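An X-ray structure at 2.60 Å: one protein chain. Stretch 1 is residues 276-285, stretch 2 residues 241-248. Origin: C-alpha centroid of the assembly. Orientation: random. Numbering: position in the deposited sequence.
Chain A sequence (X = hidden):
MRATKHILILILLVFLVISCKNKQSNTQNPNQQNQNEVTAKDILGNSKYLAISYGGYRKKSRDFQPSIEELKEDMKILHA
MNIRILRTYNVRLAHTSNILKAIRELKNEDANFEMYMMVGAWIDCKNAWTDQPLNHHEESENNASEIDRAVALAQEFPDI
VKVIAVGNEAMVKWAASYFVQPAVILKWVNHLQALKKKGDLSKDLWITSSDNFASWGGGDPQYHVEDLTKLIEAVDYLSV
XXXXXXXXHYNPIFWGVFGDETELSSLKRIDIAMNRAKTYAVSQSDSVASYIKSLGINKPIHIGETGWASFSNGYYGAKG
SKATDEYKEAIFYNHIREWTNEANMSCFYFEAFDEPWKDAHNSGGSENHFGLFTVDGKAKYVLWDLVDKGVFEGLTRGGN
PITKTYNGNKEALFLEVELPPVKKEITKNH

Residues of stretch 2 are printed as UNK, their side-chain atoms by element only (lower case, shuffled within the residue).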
# COMPACT_ATOMS: atom_id res chain seq x y z
N ARG A 276 3.57 21.62 22.34
CA ARG A 276 3.59 22.21 21.00
C ARG A 276 2.17 22.43 20.45
O ARG A 276 1.94 23.41 19.73
CB ARG A 276 4.44 21.37 20.03
CG ARG A 276 5.93 21.72 20.01
CD ARG A 276 6.66 20.98 18.88
NE ARG A 276 6.72 19.53 19.13
CZ ARG A 276 7.70 18.90 19.78
NH1 ARG A 276 8.76 19.55 20.25
NH2 ARG A 276 7.63 17.58 19.97
N ALA A 277 1.25 21.52 20.76
CA ALA A 277 -0.13 21.62 20.34
C ALA A 277 -0.82 22.82 20.97
O ALA A 277 -1.60 23.53 20.32
CB ALA A 277 -0.88 20.34 20.69
N LYS A 278 -0.57 23.01 22.26
CA LYS A 278 -1.08 24.19 22.96
C LYS A 278 -0.53 25.46 22.34
O LYS A 278 -1.27 26.37 22.01
CB LYS A 278 -0.70 24.13 24.43
CG LYS A 278 -0.92 25.41 25.22
CD LYS A 278 0.32 25.70 26.05
CE LYS A 278 -0.00 26.76 27.09
NZ LYS A 278 1.19 27.23 27.83
N THR A 279 0.76 25.52 22.15
CA THR A 279 1.40 26.69 21.57
C THR A 279 0.90 27.04 20.18
O THR A 279 0.81 28.22 19.81
CB THR A 279 2.92 26.36 21.55
OG1 THR A 279 3.48 26.74 22.81
CG2 THR A 279 3.63 27.02 20.41
N TYR A 280 0.61 26.00 19.41
CA TYR A 280 0.06 26.17 18.08
C TYR A 280 -1.27 26.92 18.13
O TYR A 280 -1.51 27.81 17.33
CB TYR A 280 -0.12 24.79 17.47
CG TYR A 280 -0.52 24.75 16.04
CD1 TYR A 280 0.44 24.86 15.03
CD2 TYR A 280 -1.84 24.55 15.69
CE1 TYR A 280 0.08 24.81 13.70
CE2 TYR A 280 -2.22 24.50 14.36
CZ TYR A 280 -1.27 24.62 13.37
OH TYR A 280 -1.67 24.56 12.04
N ALA A 281 -2.14 26.52 19.05
CA ALA A 281 -3.44 27.19 19.26
C ALA A 281 -3.26 28.64 19.69
O ALA A 281 -3.96 29.53 19.21
CB ALA A 281 -4.29 26.44 20.30
N VAL A 282 -2.30 28.86 20.58
CA VAL A 282 -2.02 30.19 21.05
C VAL A 282 -1.61 31.07 19.85
O VAL A 282 -2.05 32.21 19.74
CB VAL A 282 -0.93 30.22 22.16
CG1 VAL A 282 -0.66 31.65 22.60
CG2 VAL A 282 -1.33 29.38 23.36
N SER A 283 -0.76 30.54 18.98
CA SER A 283 -0.30 31.28 17.78
C SER A 283 -1.42 31.68 16.86
O SER A 283 -1.39 32.79 16.32
CB SER A 283 0.70 30.45 16.96
OG SER A 283 2.00 30.60 17.46
N GLN A 284 -2.37 30.76 16.66
CA GLN A 284 -3.53 31.04 15.82
C GLN A 284 -4.43 32.12 16.41
O GLN A 284 -4.88 33.01 15.70
CB GLN A 284 -4.32 29.76 15.50
CG GLN A 284 -3.51 28.80 14.66
CD GLN A 284 -4.30 27.69 14.04
OE1 GLN A 284 -5.34 27.23 14.56
NE2 GLN A 284 -3.83 27.24 12.88
N SER A 285 -4.68 32.03 17.72
CA SER A 285 -5.42 33.09 18.41
C SER A 285 -4.69 34.44 18.31
O SER A 285 -5.31 35.45 17.98
CB SER A 285 -5.65 32.70 19.88
OG SER A 285 -6.29 33.75 20.59
N UNK A 241 -12.16 30.12 16.79
CA UNK A 241 -11.90 28.68 16.89
C UNK A 241 -10.49 28.31 16.42
O UNK A 241 -10.05 28.81 15.39
c UNK A 241 -16.51 27.87 16.15
n UNK A 241 -15.34 27.42 15.73
c UNK A 241 -14.94 29.06 17.12
c UNK A 241 -14.33 28.15 16.32
c UNK A 241 -12.89 27.86 16.05
n UNK A 241 -16.29 28.87 16.99
N UNK A 242 -9.86 27.37 17.13
CA UNK A 242 -8.57 26.81 16.72
C UNK A 242 -8.50 25.35 17.10
O UNK A 242 -8.87 24.99 18.21
c UNK A 242 -7.56 27.72 18.86
c UNK A 242 -7.40 27.59 17.35
o UNK A 242 -6.17 26.92 17.06
N UNK A 243 -8.01 24.51 16.18
CA UNK A 243 -8.05 23.05 16.34
C UNK A 243 -6.75 22.33 16.00
O UNK A 243 -6.63 21.70 14.95
c UNK A 243 -11.91 21.19 17.90
c UNK A 243 -11.53 23.31 16.16
c UNK A 243 -10.52 22.35 16.31
c UNK A 243 -10.73 21.30 17.19
c UNK A 243 -9.21 22.46 15.53
o UNK A 243 -14.07 22.02 18.44
c UNK A 243 -12.91 22.17 17.74
c UNK A 243 -12.72 23.23 16.87
N UNK A 244 -5.75 22.42 16.90
CA UNK A 244 -4.52 21.65 16.72
C UNK A 244 -4.78 20.16 16.45
O UNK A 244 -4.08 19.59 15.60
c UNK A 244 -4.41 22.98 18.73
c UNK A 244 -5.62 23.42 17.98
c UNK A 244 -3.76 21.86 18.05
N UNK A 245 -5.73 19.53 17.16
CA UNK A 245 -5.97 18.09 17.00
C UNK A 245 -6.16 17.74 15.53
O UNK A 245 -5.54 16.84 15.02
c UNK A 245 -9.23 15.89 15.86
c UNK A 245 -7.18 17.62 17.79
s UNK A 245 -8.93 15.45 17.55
c UNK A 245 -7.28 16.10 17.87
N UNK A 246 -7.01 18.50 14.86
CA UNK A 246 -7.22 18.29 13.43
C UNK A 246 -5.97 18.52 12.62
O UNK A 246 -5.73 17.81 11.67
n UNK A 246 -10.48 19.38 14.29
c UNK A 246 -8.37 19.17 12.93
c UNK A 246 -11.59 18.70 14.52
c UNK A 246 -10.37 17.56 13.11
c UNK A 246 -9.70 18.69 13.39
n UNK A 246 -11.55 17.59 13.81
N UNK A 247 -5.19 19.54 12.98
CA UNK A 247 -3.99 19.84 12.26
C UNK A 247 -2.88 18.82 12.47
O UNK A 247 -2.00 18.71 11.61
c UNK A 247 -4.41 22.32 11.80
c UNK A 247 -3.53 21.29 12.52
o UNK A 247 -5.16 21.95 10.88
o UNK A 247 -4.32 23.52 12.11
N UNK A 248 -2.94 17.97 13.50
CA UNK A 248 -2.03 16.80 13.55
C UNK A 248 -2.09 15.91 12.28
O UNK A 248 -1.15 15.14 12.02
c UNK A 248 -2.25 15.86 14.74
o UNK A 248 -3.54 15.24 14.65
c UNK A 248 -2.10 16.60 16.03
O HOH W 1 -4.82 25.57 10.53

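Position 241 carries one carbon and then a five-membered ring of three carbons and two nitrogens, and its side chain makes no contact with stretch 1, from which its CA-to-CB bond points away. The ring is the imidazole of histidine. Both ring nitrogens of His241 are hydrogen-bonded elsewhere in the structure, which suits a buried residue, since unpaired polar atoms are costly there.

At position 242 a single carbon bears one oxygen and one carbon, and the CA-to-CB bond points toward the helix of stretch 1. The side-chain oxygen lies 2.7 Å from Gln284 OE1 and 3.5 Å from Ala281 CA. This is threonine, whose OG1 donates a hydrogen bond to Gln284 OE1. Ala281 stands beside the hydroxyl, its CB 3.8 Å from Thr242 OG1, and the CA atoms of Thr242 and Ala281 are 5.7 Å apart.

Position 243 has one carbon followed by a six-carbon ring bearing an oxygen, and its CA-to-CB bond points away from stretch 1; hence tyrosine. Its hydroxyl is bonded elsewhere in the structure. Tyr243 holds the N-cap position, and its backbone O accepts a 3.3 Å hydrogen bond from N of residue 247, so its role here lies in the main chain.

Position 244 has three carbons closing a ring onto the backbone nitrogen, with the CA-to-CB bond pointing toward stretch 1. One ring carbon lies 3.3 Å from Ala277 O and 3.8 Å from Ala281 CB, while the CB of 244 is 4.1 Å from Tyr280 CD2. Only proline closes such a ring, and the carbon near the alanines is Pro244 CG. Lacking an N-H, proline is well suited to the first turn of a helix, where that group has no preceding carbonyl within the helix to bond. The compact, apolar ring packs closely against two alanines.

Position 245 is an unbranched run of two carbons, a sulfur and a carbon, with its CA-to-CB bond pointing away and no contact with stretch 1: methionine. A flexible, largely apolar chain suits this buried site, and its sulfur is hydrogen-bonded elsewhere in the structure.

Position 246 shows one carbon and a five-membered ring of three carbons and two nitrogens, out of reach of stretch 1: again histidine. It is partly exposed, a place that tolerates a polar ring.

Position 247 has two carbons, the second carrying two oxygens, one of them 2.8 Å from Tyr280 OH at the edge of the tyrosine ring. This is aspartate, whose OD2 accepts a hydrogen bond from that hydroxyl. A water donates to Asp247 OD2 at 2.6 Å from its O and accepts from Gln284 NE2 at 3.0 Å, bridging the two side chains.

Position 248 has one carbon bearing an oxygen and a carbon, and makes no contact with stretch 1; it is threonine. Thr248 OG1 donates to Met245 O at 2.6 Å, satisfying the hydroxyl within its own helical turn.

The contact therefore combines close packing with polar pairing. The chain comes close at Ala277 and Ala281, beside Pro244 and Thr242, and Tyr280 adds apolar contact to the proline. Gln284 binds Thr242 through OE1 and reaches Asp247 through water from NE2, while Tyr280 binds that aspartate directly.

Stretch 2 (241-248) HTYPMHDT
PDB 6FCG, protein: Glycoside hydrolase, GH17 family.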